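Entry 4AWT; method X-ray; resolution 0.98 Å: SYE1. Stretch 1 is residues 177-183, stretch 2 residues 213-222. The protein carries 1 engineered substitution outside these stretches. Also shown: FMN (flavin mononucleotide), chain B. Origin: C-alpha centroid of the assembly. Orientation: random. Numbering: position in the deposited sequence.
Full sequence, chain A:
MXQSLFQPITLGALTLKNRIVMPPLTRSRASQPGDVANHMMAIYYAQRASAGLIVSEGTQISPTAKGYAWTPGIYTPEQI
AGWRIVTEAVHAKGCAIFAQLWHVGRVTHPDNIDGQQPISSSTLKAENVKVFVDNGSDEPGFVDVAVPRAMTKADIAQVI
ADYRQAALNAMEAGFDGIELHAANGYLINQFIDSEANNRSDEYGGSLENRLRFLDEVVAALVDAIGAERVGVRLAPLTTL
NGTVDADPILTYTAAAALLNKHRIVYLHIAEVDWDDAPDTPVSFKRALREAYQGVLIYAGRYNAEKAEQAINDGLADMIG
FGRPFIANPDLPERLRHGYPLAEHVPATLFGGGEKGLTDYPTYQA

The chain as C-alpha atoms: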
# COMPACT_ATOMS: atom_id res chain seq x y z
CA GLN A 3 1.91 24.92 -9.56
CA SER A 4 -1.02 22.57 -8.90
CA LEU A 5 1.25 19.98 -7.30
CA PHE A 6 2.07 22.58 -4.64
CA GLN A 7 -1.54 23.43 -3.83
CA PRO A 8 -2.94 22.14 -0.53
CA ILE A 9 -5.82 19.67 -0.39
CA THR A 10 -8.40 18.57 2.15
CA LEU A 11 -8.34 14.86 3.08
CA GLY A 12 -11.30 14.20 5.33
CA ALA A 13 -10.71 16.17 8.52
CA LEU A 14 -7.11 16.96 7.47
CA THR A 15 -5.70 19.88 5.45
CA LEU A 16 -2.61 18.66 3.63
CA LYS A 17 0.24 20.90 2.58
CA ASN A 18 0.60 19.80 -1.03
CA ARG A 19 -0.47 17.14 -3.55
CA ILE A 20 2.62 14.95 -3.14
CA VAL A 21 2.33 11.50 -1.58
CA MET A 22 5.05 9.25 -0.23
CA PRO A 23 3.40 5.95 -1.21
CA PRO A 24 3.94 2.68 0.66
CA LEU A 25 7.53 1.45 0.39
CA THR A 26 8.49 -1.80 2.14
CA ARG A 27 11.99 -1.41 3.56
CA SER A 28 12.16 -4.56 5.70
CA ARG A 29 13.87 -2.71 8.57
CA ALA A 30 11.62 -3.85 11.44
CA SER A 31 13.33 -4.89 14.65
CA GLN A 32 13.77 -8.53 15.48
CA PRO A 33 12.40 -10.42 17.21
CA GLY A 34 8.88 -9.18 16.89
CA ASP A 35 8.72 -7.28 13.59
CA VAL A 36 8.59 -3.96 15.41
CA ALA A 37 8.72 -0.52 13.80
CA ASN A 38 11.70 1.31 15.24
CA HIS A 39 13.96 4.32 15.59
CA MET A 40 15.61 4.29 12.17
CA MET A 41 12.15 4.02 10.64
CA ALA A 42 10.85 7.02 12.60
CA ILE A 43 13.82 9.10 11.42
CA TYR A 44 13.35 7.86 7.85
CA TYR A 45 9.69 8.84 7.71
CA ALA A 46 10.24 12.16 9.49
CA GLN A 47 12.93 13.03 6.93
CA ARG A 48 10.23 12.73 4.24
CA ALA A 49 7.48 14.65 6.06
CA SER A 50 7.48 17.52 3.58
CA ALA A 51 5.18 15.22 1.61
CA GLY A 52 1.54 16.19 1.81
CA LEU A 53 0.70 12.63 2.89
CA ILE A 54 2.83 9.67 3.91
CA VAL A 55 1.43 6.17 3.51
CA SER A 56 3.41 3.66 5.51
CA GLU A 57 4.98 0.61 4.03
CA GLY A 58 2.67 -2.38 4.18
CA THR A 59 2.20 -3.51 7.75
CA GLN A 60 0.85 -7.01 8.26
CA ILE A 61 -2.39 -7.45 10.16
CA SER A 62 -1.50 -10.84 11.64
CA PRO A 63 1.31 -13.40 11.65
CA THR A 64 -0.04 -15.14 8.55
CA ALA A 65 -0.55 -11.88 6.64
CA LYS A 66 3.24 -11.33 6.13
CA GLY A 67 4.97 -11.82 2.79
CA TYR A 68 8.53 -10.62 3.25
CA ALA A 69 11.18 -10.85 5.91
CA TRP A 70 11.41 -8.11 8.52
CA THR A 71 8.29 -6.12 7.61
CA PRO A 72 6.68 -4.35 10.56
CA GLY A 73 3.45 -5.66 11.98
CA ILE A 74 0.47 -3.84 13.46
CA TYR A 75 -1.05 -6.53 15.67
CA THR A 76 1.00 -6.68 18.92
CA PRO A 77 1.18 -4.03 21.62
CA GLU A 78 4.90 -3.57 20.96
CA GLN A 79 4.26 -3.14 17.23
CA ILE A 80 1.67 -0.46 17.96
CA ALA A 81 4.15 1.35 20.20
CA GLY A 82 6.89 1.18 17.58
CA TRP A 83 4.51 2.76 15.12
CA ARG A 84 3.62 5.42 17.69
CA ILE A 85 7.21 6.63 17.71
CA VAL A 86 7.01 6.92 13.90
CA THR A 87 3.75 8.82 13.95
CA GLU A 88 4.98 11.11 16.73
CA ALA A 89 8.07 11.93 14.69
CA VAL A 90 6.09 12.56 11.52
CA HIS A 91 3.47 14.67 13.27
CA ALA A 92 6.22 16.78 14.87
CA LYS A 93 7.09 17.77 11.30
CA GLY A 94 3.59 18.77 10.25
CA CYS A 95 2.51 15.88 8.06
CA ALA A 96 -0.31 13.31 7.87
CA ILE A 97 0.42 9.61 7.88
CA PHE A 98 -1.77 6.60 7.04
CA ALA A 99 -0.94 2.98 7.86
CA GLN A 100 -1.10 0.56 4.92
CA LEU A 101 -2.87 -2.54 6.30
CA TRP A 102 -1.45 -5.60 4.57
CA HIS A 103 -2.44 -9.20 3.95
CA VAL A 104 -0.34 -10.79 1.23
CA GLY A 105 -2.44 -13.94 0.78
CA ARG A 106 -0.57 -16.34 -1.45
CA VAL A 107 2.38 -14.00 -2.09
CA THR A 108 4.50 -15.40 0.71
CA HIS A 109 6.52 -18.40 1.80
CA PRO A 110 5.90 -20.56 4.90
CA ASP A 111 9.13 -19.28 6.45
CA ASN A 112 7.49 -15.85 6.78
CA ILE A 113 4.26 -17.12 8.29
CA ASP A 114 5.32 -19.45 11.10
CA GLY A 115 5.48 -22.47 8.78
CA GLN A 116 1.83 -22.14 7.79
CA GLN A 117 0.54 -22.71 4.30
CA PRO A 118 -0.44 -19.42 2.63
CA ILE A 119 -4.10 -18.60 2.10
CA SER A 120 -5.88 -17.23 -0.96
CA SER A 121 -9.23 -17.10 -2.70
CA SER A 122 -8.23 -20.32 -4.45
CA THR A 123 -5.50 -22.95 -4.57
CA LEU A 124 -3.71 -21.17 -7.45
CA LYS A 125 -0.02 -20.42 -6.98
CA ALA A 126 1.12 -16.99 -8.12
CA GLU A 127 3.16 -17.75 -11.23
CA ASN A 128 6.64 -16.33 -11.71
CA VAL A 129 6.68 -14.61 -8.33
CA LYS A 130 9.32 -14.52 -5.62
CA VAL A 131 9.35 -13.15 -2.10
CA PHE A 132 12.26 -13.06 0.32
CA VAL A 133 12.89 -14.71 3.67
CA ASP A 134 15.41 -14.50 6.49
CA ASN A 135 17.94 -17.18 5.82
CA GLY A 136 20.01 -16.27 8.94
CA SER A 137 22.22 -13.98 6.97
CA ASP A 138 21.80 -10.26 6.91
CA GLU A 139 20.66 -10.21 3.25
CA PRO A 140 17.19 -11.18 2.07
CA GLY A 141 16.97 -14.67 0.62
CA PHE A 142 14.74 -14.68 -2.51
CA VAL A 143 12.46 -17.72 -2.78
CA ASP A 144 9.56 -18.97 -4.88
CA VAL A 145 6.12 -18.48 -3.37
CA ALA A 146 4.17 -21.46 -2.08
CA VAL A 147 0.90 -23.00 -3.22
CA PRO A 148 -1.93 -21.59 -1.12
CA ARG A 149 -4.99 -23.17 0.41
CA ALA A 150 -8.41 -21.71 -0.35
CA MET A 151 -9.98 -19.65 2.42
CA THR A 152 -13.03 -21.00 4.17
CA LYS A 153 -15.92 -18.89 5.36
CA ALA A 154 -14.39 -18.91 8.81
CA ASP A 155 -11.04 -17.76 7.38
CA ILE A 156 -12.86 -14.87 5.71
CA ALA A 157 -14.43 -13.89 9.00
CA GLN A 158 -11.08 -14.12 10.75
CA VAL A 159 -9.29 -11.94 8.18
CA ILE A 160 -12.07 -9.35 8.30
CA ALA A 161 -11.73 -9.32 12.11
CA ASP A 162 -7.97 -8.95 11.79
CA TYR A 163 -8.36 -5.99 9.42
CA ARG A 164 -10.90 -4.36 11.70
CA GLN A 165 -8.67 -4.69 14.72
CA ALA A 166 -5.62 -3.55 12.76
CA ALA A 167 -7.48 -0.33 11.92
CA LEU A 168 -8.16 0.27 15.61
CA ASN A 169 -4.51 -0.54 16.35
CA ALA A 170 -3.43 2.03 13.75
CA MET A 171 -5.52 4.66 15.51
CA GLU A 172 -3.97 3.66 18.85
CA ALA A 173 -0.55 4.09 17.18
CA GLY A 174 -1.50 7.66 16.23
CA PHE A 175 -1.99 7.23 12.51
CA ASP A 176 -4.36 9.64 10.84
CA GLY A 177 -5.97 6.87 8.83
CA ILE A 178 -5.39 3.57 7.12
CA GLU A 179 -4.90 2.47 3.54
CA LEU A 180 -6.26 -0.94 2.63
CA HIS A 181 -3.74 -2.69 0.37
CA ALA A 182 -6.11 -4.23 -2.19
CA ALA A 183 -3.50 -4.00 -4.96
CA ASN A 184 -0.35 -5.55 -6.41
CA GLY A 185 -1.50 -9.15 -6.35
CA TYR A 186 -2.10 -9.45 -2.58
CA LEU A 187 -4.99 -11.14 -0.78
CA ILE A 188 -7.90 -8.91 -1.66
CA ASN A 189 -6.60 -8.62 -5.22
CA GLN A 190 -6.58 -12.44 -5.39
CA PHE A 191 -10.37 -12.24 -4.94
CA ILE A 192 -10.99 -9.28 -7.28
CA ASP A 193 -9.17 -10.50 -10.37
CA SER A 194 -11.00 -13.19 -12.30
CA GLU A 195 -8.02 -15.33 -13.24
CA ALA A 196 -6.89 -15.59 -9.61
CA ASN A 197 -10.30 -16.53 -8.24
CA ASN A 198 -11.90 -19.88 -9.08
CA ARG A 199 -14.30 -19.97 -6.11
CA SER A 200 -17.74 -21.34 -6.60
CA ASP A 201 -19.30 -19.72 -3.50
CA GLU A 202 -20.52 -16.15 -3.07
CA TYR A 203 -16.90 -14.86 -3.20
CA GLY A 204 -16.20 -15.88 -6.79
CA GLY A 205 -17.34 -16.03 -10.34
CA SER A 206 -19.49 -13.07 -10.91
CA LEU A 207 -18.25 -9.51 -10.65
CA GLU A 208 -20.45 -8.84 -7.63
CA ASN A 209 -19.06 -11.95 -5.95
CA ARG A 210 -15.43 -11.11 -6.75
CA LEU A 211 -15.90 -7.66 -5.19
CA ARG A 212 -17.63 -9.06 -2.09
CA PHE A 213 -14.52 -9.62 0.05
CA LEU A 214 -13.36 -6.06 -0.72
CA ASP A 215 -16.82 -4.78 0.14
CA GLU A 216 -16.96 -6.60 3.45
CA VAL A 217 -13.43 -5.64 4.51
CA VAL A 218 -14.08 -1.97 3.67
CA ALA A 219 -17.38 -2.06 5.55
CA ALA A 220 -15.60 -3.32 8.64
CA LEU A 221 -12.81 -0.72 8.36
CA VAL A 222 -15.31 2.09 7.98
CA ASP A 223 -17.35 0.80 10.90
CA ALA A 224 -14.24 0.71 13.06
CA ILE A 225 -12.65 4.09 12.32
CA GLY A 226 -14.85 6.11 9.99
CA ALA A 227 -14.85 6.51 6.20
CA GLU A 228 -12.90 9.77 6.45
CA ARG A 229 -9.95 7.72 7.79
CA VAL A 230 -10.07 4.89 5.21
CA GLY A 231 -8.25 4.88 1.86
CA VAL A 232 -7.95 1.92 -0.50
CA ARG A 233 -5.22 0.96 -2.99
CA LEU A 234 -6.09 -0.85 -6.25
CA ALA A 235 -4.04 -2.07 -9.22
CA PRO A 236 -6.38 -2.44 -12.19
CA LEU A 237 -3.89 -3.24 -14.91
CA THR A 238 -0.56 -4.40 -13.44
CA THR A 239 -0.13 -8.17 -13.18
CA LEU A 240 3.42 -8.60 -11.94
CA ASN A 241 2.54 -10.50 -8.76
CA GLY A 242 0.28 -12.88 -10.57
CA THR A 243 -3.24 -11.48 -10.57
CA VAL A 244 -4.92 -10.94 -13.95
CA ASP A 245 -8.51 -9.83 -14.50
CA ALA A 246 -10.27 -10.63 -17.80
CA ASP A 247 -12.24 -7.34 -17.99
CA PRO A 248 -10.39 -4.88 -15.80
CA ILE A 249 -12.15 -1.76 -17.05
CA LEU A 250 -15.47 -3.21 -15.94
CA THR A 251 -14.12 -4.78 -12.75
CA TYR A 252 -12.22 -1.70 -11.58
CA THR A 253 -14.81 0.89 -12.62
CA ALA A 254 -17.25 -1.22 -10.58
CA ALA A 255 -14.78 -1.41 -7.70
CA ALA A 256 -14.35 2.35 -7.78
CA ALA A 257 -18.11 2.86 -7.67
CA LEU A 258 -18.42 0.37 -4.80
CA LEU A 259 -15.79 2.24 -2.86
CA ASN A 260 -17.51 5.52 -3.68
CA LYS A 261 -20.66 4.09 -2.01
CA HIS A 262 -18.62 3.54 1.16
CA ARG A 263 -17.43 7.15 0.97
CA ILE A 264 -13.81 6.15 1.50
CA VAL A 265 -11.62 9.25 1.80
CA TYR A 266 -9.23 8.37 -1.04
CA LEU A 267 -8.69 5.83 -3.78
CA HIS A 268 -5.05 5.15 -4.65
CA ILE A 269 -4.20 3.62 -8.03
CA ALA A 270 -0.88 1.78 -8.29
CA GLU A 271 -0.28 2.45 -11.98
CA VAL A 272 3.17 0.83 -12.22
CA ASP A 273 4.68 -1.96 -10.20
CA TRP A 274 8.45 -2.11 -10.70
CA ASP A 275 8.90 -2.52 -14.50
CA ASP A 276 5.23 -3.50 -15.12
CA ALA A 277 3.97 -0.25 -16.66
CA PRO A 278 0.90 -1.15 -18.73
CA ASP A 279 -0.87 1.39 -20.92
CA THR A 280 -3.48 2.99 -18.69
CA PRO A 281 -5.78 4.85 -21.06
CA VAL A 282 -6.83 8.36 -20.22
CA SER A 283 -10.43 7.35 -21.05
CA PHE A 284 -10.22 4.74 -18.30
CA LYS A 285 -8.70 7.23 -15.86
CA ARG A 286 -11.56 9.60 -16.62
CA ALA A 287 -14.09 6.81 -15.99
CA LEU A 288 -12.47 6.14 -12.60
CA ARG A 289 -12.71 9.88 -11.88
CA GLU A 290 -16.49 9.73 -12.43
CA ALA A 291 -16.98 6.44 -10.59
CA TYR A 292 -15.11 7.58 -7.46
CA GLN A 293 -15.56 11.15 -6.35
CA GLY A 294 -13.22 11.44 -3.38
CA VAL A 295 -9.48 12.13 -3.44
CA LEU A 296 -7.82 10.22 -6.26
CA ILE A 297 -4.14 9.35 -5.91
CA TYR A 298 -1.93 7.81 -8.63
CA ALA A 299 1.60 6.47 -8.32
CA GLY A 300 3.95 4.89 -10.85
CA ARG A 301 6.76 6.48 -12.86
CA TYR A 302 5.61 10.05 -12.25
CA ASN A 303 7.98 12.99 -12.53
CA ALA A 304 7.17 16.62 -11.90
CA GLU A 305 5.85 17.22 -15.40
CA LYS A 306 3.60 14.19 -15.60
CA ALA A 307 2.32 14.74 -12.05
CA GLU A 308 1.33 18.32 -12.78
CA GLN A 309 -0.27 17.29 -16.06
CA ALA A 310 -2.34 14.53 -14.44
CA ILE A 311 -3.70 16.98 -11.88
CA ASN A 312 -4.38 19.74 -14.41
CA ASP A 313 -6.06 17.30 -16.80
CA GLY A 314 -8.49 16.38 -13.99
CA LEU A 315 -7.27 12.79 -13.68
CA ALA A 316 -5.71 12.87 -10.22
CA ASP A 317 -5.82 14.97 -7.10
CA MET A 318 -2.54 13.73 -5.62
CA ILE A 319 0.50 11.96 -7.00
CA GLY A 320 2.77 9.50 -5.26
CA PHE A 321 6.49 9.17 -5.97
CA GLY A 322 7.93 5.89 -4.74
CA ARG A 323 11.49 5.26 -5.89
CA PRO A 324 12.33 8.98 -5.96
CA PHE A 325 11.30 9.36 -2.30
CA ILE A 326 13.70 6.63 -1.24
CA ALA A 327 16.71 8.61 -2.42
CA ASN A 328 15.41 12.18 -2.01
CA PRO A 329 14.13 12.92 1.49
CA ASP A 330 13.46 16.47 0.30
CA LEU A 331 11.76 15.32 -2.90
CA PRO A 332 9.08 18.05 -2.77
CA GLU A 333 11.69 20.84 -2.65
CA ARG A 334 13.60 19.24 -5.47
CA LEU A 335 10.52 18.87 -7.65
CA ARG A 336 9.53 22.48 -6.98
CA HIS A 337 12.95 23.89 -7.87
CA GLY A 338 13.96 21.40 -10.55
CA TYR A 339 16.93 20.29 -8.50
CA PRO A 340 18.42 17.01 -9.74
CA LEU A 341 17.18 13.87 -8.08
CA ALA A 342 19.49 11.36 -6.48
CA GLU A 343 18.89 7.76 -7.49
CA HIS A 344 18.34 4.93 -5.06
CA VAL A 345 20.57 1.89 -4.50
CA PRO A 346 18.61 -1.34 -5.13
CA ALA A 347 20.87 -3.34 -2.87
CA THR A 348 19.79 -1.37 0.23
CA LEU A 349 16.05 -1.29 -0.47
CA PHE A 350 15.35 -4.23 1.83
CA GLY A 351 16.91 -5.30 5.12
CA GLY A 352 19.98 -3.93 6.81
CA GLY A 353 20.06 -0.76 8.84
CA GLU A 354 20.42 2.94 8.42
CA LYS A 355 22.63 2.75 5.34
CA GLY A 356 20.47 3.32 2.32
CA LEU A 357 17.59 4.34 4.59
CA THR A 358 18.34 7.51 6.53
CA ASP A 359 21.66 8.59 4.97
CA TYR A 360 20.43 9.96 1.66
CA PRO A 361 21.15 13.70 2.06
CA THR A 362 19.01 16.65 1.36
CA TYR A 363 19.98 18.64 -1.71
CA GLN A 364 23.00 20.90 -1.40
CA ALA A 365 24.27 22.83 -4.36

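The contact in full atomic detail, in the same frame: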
# COMPACT_ATOMS: atom_id res chain seq x y z
N GLY A 177 -5.07 7.71 9.61
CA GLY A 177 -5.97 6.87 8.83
C GLY A 177 -5.26 5.61 8.44
O GLY A 177 -4.09 5.37 8.83
N ILE A 178 -5.96 4.77 7.67
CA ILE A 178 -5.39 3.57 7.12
C ILE A 178 -5.62 3.53 5.61
O ILE A 178 -6.59 4.09 5.12
CB ILE A 178 -5.93 2.29 7.80
CG1 ILE A 178 -7.41 2.01 7.52
CG2 ILE A 178 -5.64 2.36 9.28
CD1 ILE A 178 -7.73 1.25 6.26
N GLU A 179 -4.74 2.82 4.93
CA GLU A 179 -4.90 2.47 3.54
C GLU A 179 -5.02 0.98 3.46
O GLU A 179 -4.14 0.22 3.90
CB GLU A 179 -3.71 2.92 2.69
CG GLU A 179 -3.92 2.63 1.21
CD GLU A 179 -2.73 3.04 0.35
OE1 GLU A 179 -2.66 4.27 0.03
OE2 GLU A 179 -1.91 2.18 0.00
N LEU A 180 -6.12 0.49 2.87
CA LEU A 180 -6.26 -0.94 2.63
C LEU A 180 -5.47 -1.32 1.39
O LEU A 180 -5.77 -0.85 0.29
CB LEU A 180 -7.72 -1.28 2.42
CG LEU A 180 -8.03 -2.73 2.09
CD1 LEU A 180 -7.55 -3.65 3.22
CD2 LEU A 180 -9.51 -2.91 1.80
N HIS A 181 -4.49 -2.21 1.54
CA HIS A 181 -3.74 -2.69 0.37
C HIS A 181 -4.61 -3.74 -0.33
O HIS A 181 -4.65 -4.89 0.09
CB HIS A 181 -2.40 -3.27 0.75
CG HIS A 181 -1.47 -3.42 -0.40
ND1 HIS A 181 -1.88 -3.33 -1.69
CD2 HIS A 181 -0.12 -3.59 -0.36
CE1 HIS A 181 -0.79 -3.46 -2.42
NE2 HIS A 181 0.28 -3.60 -1.68
N ALA A 182 -5.32 -3.35 -1.38
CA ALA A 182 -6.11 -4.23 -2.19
C ALA A 182 -5.54 -4.34 -3.60
O ALA A 182 -6.25 -4.69 -4.54
CB ALA A 182 -7.58 -3.80 -2.20
N ALA A 183 -4.23 -4.13 -3.71
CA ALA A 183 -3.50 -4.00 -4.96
C ALA A 183 -2.38 -5.04 -5.03
O ALA A 183 -2.23 -5.90 -4.17
CB ALA A 183 -3.01 -2.56 -5.09
N PHE A 213 -15.49 -9.64 -1.04
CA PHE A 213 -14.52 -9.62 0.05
C PHE A 213 -14.04 -8.18 0.27
O PHE A 213 -14.00 -7.69 1.40
CB PHE A 213 -13.39 -10.58 -0.22
CG PHE A 213 -12.44 -10.76 0.93
CD1 PHE A 213 -12.87 -11.12 2.18
CD2 PHE A 213 -11.07 -10.59 0.72
CE1 PHE A 213 -11.96 -11.31 3.21
CE2 PHE A 213 -10.18 -10.78 1.76
CZ PHE A 213 -10.62 -11.20 2.99
N LEU A 214 -13.70 -7.47 -0.82
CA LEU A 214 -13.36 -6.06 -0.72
C LEU A 214 -14.45 -5.29 -0.00
O LEU A 214 -14.19 -4.48 0.90
CB LEU A 214 -13.14 -5.50 -2.12
CG LEU A 214 -12.91 -4.00 -2.19
CD1 LEU A 214 -11.59 -3.57 -1.55
CD2 LEU A 214 -12.93 -3.53 -3.65
N ASP A 215 -15.72 -5.48 -0.44
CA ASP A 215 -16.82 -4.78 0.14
C ASP A 215 -16.90 -4.98 1.65
O ASP A 215 -17.09 -4.06 2.42
CB ASP A 215 -18.12 -5.24 -0.55
CG ASP A 215 -19.32 -4.45 -0.15
OD1 ASP A 215 -19.28 -3.23 -0.11
OD2 ASP A 215 -20.38 -5.05 -0.09
N GLU A 216 -16.80 -6.26 2.06
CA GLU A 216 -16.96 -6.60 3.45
C GLU A 216 -15.81 -6.11 4.31
O GLU A 216 -16.00 -5.67 5.46
CB GLU A 216 -17.15 -8.11 3.59
CG GLU A 216 -18.48 -8.56 2.99
CD GLU A 216 -18.72 -10.05 3.02
OE1 GLU A 216 -17.81 -10.79 3.44
OE2 GLU A 216 -19.79 -10.50 2.59
N VAL A 217 -14.57 -6.18 3.79
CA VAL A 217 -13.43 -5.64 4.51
C VAL A 217 -13.58 -4.14 4.68
O VAL A 217 -13.40 -3.61 5.77
CB VAL A 217 -12.11 -6.03 3.82
CG1 VAL A 217 -10.94 -5.28 4.47
CG2 VAL A 217 -11.85 -7.51 3.86
N VAL A 218 -13.91 -3.42 3.58
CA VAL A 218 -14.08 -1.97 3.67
C VAL A 218 -15.19 -1.63 4.64
O VAL A 218 -15.06 -0.69 5.43
CB VAL A 218 -14.26 -1.36 2.29
CG1 VAL A 218 -14.67 0.10 2.38
CG2 VAL A 218 -12.98 -1.53 1.48
N ALA A 219 -16.30 -2.37 4.61
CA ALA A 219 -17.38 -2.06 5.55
C ALA A 219 -16.90 -2.14 6.97
O ALA A 219 -17.25 -1.29 7.79
CB ALA A 219 -18.55 -3.04 5.34
N ALA A 220 -16.10 -3.16 7.29
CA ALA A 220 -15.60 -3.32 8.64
C ALA A 220 -14.63 -2.20 9.03
O ALA A 220 -14.66 -1.70 10.14
CB ALA A 220 -14.94 -4.66 8.79
N LEU A 221 -13.76 -1.81 8.08
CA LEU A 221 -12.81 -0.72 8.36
C LEU A 221 -13.53 0.56 8.62
O LEU A 221 -13.19 1.31 9.57
CB LEU A 221 -11.86 -0.60 7.17
CG LEU A 221 -10.93 -1.77 6.94
CD1 LEU A 221 -10.28 -1.67 5.57
CD2 LEU A 221 -9.86 -1.86 8.01
N VAL A 222 -14.53 0.88 7.78
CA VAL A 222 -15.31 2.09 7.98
C VAL A 222 -16.04 2.04 9.28
O VAL A 222 -16.12 3.05 10.01
CB VAL A 222 -16.25 2.27 6.78
CG1 VAL A 222 -17.30 3.33 7.07
CG2 VAL A 222 -15.48 2.59 5.51
N1 FMN B . 3.42 -0.71 -2.71
C2 FMN B . 2.56 -0.96 -1.73
O2 FMN B . 1.32 -0.79 -1.88
N3 FMN B . 3.01 -1.44 -0.51
C4 FMN B . 4.34 -1.67 -0.24
O4 FMN B . 4.68 -2.00 0.93
C4A FMN B . 5.22 -1.50 -1.30
N5 FMN B . 6.58 -1.80 -1.15
C5A FMN B . 7.48 -1.22 -2.09
C6 FMN B . 8.83 -1.25 -1.85
C7 FMN B . 9.76 -0.66 -2.73
C7M FMN B . 11.22 -0.63 -2.33
C8 FMN B . 9.29 -0.10 -3.88
C8M FMN B . 10.21 0.58 -4.87
C9 FMN B . 7.91 -0.07 -4.15
C9A FMN B . 6.98 -0.62 -3.25
N10 FMN B . 5.60 -0.54 -3.49
C10 FMN B . 4.72 -0.92 -2.49
C1' FMN B . 5.11 0.15 -4.69
C2' FMN B . 5.19 1.68 -4.59
O2' FMN B . 4.26 2.18 -3.65
C3' FMN B . 4.88 2.36 -5.91
O3' FMN B . 3.53 2.18 -6.30
C4' FMN B . 5.79 1.96 -7.08
O4' FMN B . 7.16 1.92 -6.70
C5' FMN B . 5.56 2.82 -8.31
O5' FMN B . 5.88 4.20 -8.06
P FMN B . 7.31 4.78 -8.53
O1P FMN B . 8.35 4.11 -7.67
O2P FMN B . 7.48 4.45 -10.00
O3P FMN B . 7.18 6.26 -8.25

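This is a small, wholly apolar packing of a helix against a strand, in which one leucine of the strand, Leu180, settles among four aliphatic side chains of the helix. The two elements run nearly antiparallel, at 170°, with their axes 10.6 Å apart at closest approach, a spacing that leaves room for a layer of side chains but not for direct backbone contact. No hydrogen bond crosses the interface; within the helix, the backbone N of each residue from Val217 to Val222 donates to the O four residues earlier, such as that from Leu221 N to Val217 O at 3.0 Å.

Alternation along the strand decides which residues take part. Ile178, Leu180 and Ala182 direct their CA-to-CB bonds toward the helix, whereas Glu179 points away and its carboxylate oxygens are hydrogen-bonded elsewhere in the structure. On the helix, Leu214, Val217, Val218 and Leu221 recur at intervals of three and four, so they gather along one side.

Leu180 CD2 is the focal atom. It lies 3.7 Å from Val218 CG2, 3.8 Å from Val217 CG1, and 4.0 Å from both Leu214 CD1 and Leu221 CD1, all distances typical of van der Waals contact. Leucine suits this site: in its t, p rotamer the branched end carries CD2 in among the helical side chains, and it has no polar group to leave unsatisfied. Leu214 leaves the helix sideways, yet its end comes nearer, and its CD1 also meets Ala182 CB at 4.1 Å; the short alanine fits where the CA atoms of Ala182 and Leu214 are just 7.6 Å apart. Towards the other end, Ile178 CD1 packs on Leu221 CD1 at 3.9 Å.

His181 takes no part in this packing: its NE2 lies 3.0 Å from FMN O2, and its ND1 accepts a hydrogen bond from Ala183 N at 3.2 Å.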